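Local coordinates for molybdenum cofactor carrier protein (Chlamydomonas reinhardtii, PDB 2IZ6) that probably binds the molybdenum cofactor and carries it, keeping it protected until it is handed on to molybdenum enzymes, at residues A[141-144]-A[145-149]; A[114-117]-A[118-122]. All coordinates share one frame; numbering follows the deposited sequence.

Interaction 1 (A[141-144]-A[145-149])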
loop_
_atom_site.group_PDB
_atom_site.type_symbol
_atom_site.label_atom_id
_atom_site.label_comp_id
_atom_site.label_asym_id
_atom_site.label_seq_id
_atom_site.Cartn_x
_atom_site.Cartn_y
_atom_site.Cartn_z
ATOM N N PRO A 141 5.063 -11.714 29.074
ATOM C CA PRO A 141 4.693 -13.116 28.812
ATOM C C PRO A 141 3.533 -13.356 27.835
ATOM O O PRO A 141 3.563 -14.350 27.117
ATOM C CB PRO A 141 4.372 -13.649 30.219
ATOM C CG PRO A 141 5.227 -12.812 31.131
ATOM C CD PRO A 141 5.216 -11.452 30.533
ATOM N N GLU A 142 2.509 -12.506 27.847
ATOM C CA GLU A 142 1.318 -12.727 27.013
ATOM C C GLU A 142 1.706 -12.746 25.578
ATOM O O GLU A 142 1.185 -13.540 24.804
ATOM C CB GLU A 142 0.249 -11.632 27.164
ATOM C CG GLU A 142 -0.482 -11.657 28.468
ATOM C CD GLU A 142 0.198 -10.881 29.542
ATOM O OE1 GLU A 142 1.249 -10.218 29.319
ATOM O OE2 GLU A 142 -0.374 -10.919 30.648
ATOM N N ALA A 143 2.573 -11.804 25.212
ATOM C CA ALA A 143 3.034 -11.706 23.859
ATOM C C ALA A 143 3.858 -12.890 23.483
ATOM O O ALA A 143 3.748 -13.439 22.444
ATOM C CB ALA A 143 3.858 -10.441 23.681
ATOM N N GLU A 144 4.832 -13.218 24.345
ATOM C CA GLU A 144 5.713 -14.336 24.064
ATOM C C GLU A 144 4.922 -15.623 23.832
ATOM O O GLU A 144 5.139 -16.383 22.871
ATOM C CB GLU A 144 6.704 -14.512 25.227
ATOM C CG GLU A 144 7.688 -13.297 25.438
ATOM C CD GLU A 144 8.490 -13.361 26.745
ATOM O OE1 GLU A 144 8.159 -14.215 27.574
ATOM O OE2 GLU A 144 9.430 -12.567 26.882
ATOM N N LYS A 145 3.935 -15.850 24.706
ATOM C CA LYS A 145 3.117 -17.061 24.607
ATOM C C LYS A 145 2.226 -17.031 23.356
ATOM O O LYS A 145 2.133 -18.009 22.616
ATOM C CB LYS A 145 2.239 -17.211 25.882
ATOM C CG LYS A 145 3.074 -17.611 27.092
ATOM C CD LYS A 145 2.237 -17.849 28.368
ATOM C CE LYS A 145 2.999 -17.365 29.675
ATOM N NZ LYS A 145 3.558 -18.399 30.660
ATOM N N PHE A 146 1.638 -15.874 23.067
ATOM C CA PHE A 146 0.764 -15.724 21.903
ATOM C C PHE A 146 1.509 -15.941 20.567
ATOM O O PHE A 146 1.135 -16.792 19.756
ATOM C CB PHE A 146 0.053 -14.388 21.928
ATOM C CG PHE A 146 -0.725 -14.122 20.642
ATOM C CD1 PHE A 146 -1.820 -14.886 20.306
ATOM C CD2 PHE A 146 -0.299 -13.143 19.746
ATOM C CE1 PHE A 146 -2.529 -14.634 19.076
ATOM C CE2 PHE A 146 -1.003 -12.869 18.583
ATOM C CZ PHE A 146 -2.069 -13.613 18.240
ATOM N N PHE A 147 2.673 -15.291 20.405
ATOM C CA PHE A 147 3.388 -15.387 19.139
ATOM C C PHE A 147 3.957 -16.754 19.018
ATOM O O PHE A 147 3.984 -17.357 17.949
ATOM C CB PHE A 147 4.452 -14.230 18.983
ATOM C CG PHE A 147 3.814 -12.907 18.718
ATOM C CD1 PHE A 147 3.850 -11.910 19.608
ATOM C CD2 PHE A 147 3.070 -12.726 17.562
ATOM C CE1 PHE A 147 3.154 -10.696 19.371
ATOM C CE2 PHE A 147 2.403 -11.501 17.317
ATOM C CZ PHE A 147 2.435 -10.552 18.212
ATOM N N THR A 148 4.428 -17.321 20.136
ATOM C CA THR A 148 4.869 -18.731 20.059
ATOM C C THR A 148 3.742 -19.699 19.655
ATOM O O THR A 148 3.992 -20.654 18.929
ATOM C CB THR A 148 5.517 -19.211 21.386
ATOM O OG1 THR A 148 6.620 -18.366 21.696
ATOM C CG2 THR A 148 5.948 -20.704 21.294
ATOM N N SER A 149 2.529 -19.463 20.089
ATOM C CA SER A 149 1.393 -20.278 19.586
ATOM C C SER A 149 1.132 -20.096 18.095
ATOM O O SER A 149 0.626 -21.040 17.477
ATOM C CB SER A 149 0.074 -19.986 20.337
ATOM O OG SER A 149 -0.517 -18.685 20.073
#
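Lys145 meets Pro141 one turn up the opening of helix 141-150, the crossover helix of a beta-alpha-beta unit that joins strands 134-137 and 155-158 of the parallel sheet. Backbone bonds of the i to i+4 kind carry the contact: Lys145 N to Pro141 O, Phe146 N to Glu142 O and, at 3.0 Å and nearly straight (172°), Phe147 N to Ala143 O.

Side-chain packing follows the same spacing. The lysine's methylenes run past the proline carbonyl, with CG 3.3 Å from Pro141 O, and an apolar contact forms where Lys145 CE comes 4.0 Å from Pro141 CB. On the buried side Ala143 CB lies 4.3 Å from Phe147 CD1. Within 145-149, Phe146 CD2 sits 3.9 Å above the plane of the Phe147 ring, over its centre. Both phenylalanines also meet Phe146 of the second subunit: the two Phe146 rings are nearly parallel, whereas Phe147 packs edge-to-face against its partner, so this surface of the helix belongs to a subunit interface.

Side-chain hydroxyls add a second set of hydrogen bonds. Ser149 OG donates to Phe146 O. Thr148 places OG1 beside its own backbone N (chi1 -58°), which points it back along the helix to Glu144 O at 2.7 Å; that oxygen also takes the regular bond from Thr148 N at 3.0 Å, the two donors coming from opposite faces of its carbonyl plane.

Interaction 2 (A[114-117]-A[118-122])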
loop_
_atom_site.group_PDB
_atom_site.type_symbol
_atom_site.label_atom_id
_atom_site.label_comp_id
_atom_site.label_asym_id
_atom_site.label_seq_id
_atom_site.Cartn_x
_atom_site.Cartn_y
_atom_site.Cartn_z
ATOM N N VAL A 114 11.482 -5.010 20.174
ATOM C CA VAL A 114 11.913 -4.598 21.499
ATOM C C VAL A 114 10.662 -3.955 22.128
ATOM O O VAL A 114 10.240 -2.885 21.704
ATOM C CB VAL A 114 13.062 -3.534 21.437
ATOM C CG1 VAL A 114 13.490 -3.169 22.795
ATOM C CG2 VAL A 114 14.192 -4.056 20.656
ATOM N N GLY A 115 10.044 -4.658 23.045
ATOM C CA GLY A 115 8.749 -4.238 23.589
ATOM C C GLY A 115 7.623 -4.472 22.592
ATOM O O GLY A 115 7.804 -5.113 21.532
ATOM N N MET A 116 6.436 -3.986 22.960
ATOM C CA MET A 116 5.226 -4.437 22.282
ATOM C C MET A 116 4.112 -3.420 22.389
ATOM O O MET A 116 3.998 -2.747 23.427
ATOM C CB MET A 116 4.740 -5.733 22.915
ATOM C CG MET A 116 3.608 -6.441 22.120
ATOM S SD MET A 116 3.846 -6.804 20.466
ATOM C CE MET A 116 5.407 -7.771 20.447
ATOM N N GLY A 117 3.378 -3.223 21.294
ATOM C CA GLY A 117 2.180 -2.400 21.220
ATOM C C GLY A 117 1.454 -2.857 19.946
ATOM O O GLY A 117 1.906 -3.796 19.323
ATOM N N PRO A 118 0.298 -2.258 19.626
ATOM C CA PRO A 118 -0.510 -2.754 18.493
ATOM C C PRO A 118 0.263 -2.698 17.192
ATOM O O PRO A 118 0.246 -3.655 16.434
ATOM C CB PRO A 118 -1.716 -1.818 18.483
ATOM C CG PRO A 118 -1.816 -1.351 19.881
ATOM C CD PRO A 118 -0.432 -1.280 20.425
ATOM N N GLY A 119 0.936 -1.591 16.840
ATOM C CA GLY A 119 1.651 -1.555 15.567
ATOM C C GLY A 119 2.729 -2.615 15.501
ATOM O O GLY A 119 2.942 -3.233 14.449
ATOM N N THR A 120 3.504 -2.761 16.566
ATOM C CA THR A 120 4.528 -3.759 16.657
ATOM C C THR A 120 3.934 -5.151 16.459
ATOM O O THR A 120 4.459 -5.928 15.742
ATOM C CB THR A 120 5.338 -3.604 17.935
ATOM O OG1 THR A 120 5.984 -2.351 17.750
ATOM C CG2 THR A 120 6.395 -4.712 18.028
ATOM N N ALA A 121 2.850 -5.400 17.139
ATOM C CA ALA A 121 2.178 -6.704 17.055
ATOM C C ALA A 121 1.765 -7.025 15.630
ATOM O O ALA A 121 1.874 -8.185 15.192
ATOM C CB ALA A 121 1.032 -6.721 17.962
ATOM N N ALA A 122 1.292 -6.030 14.903
ATOM C CA ALA A 122 0.901 -6.285 13.516
ATOM C C ALA A 122 2.093 -6.668 12.685
ATOM O O ALA A 122 2.106 -7.572 11.865
ATOM C CB ALA A 122 0.205 -5.096 12.900
#
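The backbone leaves strand 110-114 at Val114, runs almost fully extended through Met116 and Gly117, and turns into helix 118-129 at Pro118, where Gly117, in the N-cap position, accepts the first helical bond, from Ala121 N to Gly117 O (2.9 Å), with the donor nearly in line with the carbonyl. Gly115 adopts a positive phi (74°), a conformation that glycine reaches easily. Pro118 suits the first turn of a helix because its ring nitrogen has no hydrogen to donate.

Met116 supplies the main side-chain contact. Its CG stands anti to the backbone N (chi1 -170°), and the next two torsions, both near 54°, curl the thioether back over the start of the helix. SD then rests 3.8 Å from Ala121 CB, while the terminal CE reaches Thr120 CG2 at 4.0 Å; the methionine and threonine side chains lie obliquely across one another. Thr120 turns its methyl, rather than its hydroxyl, to the loop, and CG2 also comes within 3.8 Å of Gly115 O. That carbonyl and Gly117 N are buried here without a hydrogen-bonding partner in the model. Ala121 CB sits 3.3 Å from Gly117 O, so one small side chain touches both the capping residue and the methionine sulphur. Phe146 of the second subunit packs on Met116 and Ala121, bringing the turn to the subunit boundary.

Gly117-Pro118-Gly119-Thr120 resembles the GxGT part of the PGGxGTxxE signature of LOG-type SLOG proteins. In such relatives the corresponding glycine-rich turn helps form the ligand pocket, and a similar place here is possible but not established; the strand-turn-helix, at the C-terminal end of an inner strand, fits a Rossmann-like fold.

How the interactions relate
The two contacts illustrate how neighbouring crossover segments of one parallel sheet meet. Interaction 2, about 10 Å from the chain's centre to its own, is a strand-to-helix turn with no exposed residue among those touching; interaction 1, about 17 Å out, spans the opening turns of helix 141-150, buried on its Ala143, Phe146 and Phe147 side and exposed at Pro141 and Lys145. Their chemistry differs accordingly: regular backbone bonds and hydroxyls along 141-149, glycine geometry and methionine packing at 114-122. Their centres lie 12 Å apart, and Phe147 joins them directly, its CE1 3.8 Å from Met116 CE and its CZ 3.9 Å from Ala121 O. Both reach the same subunit interface.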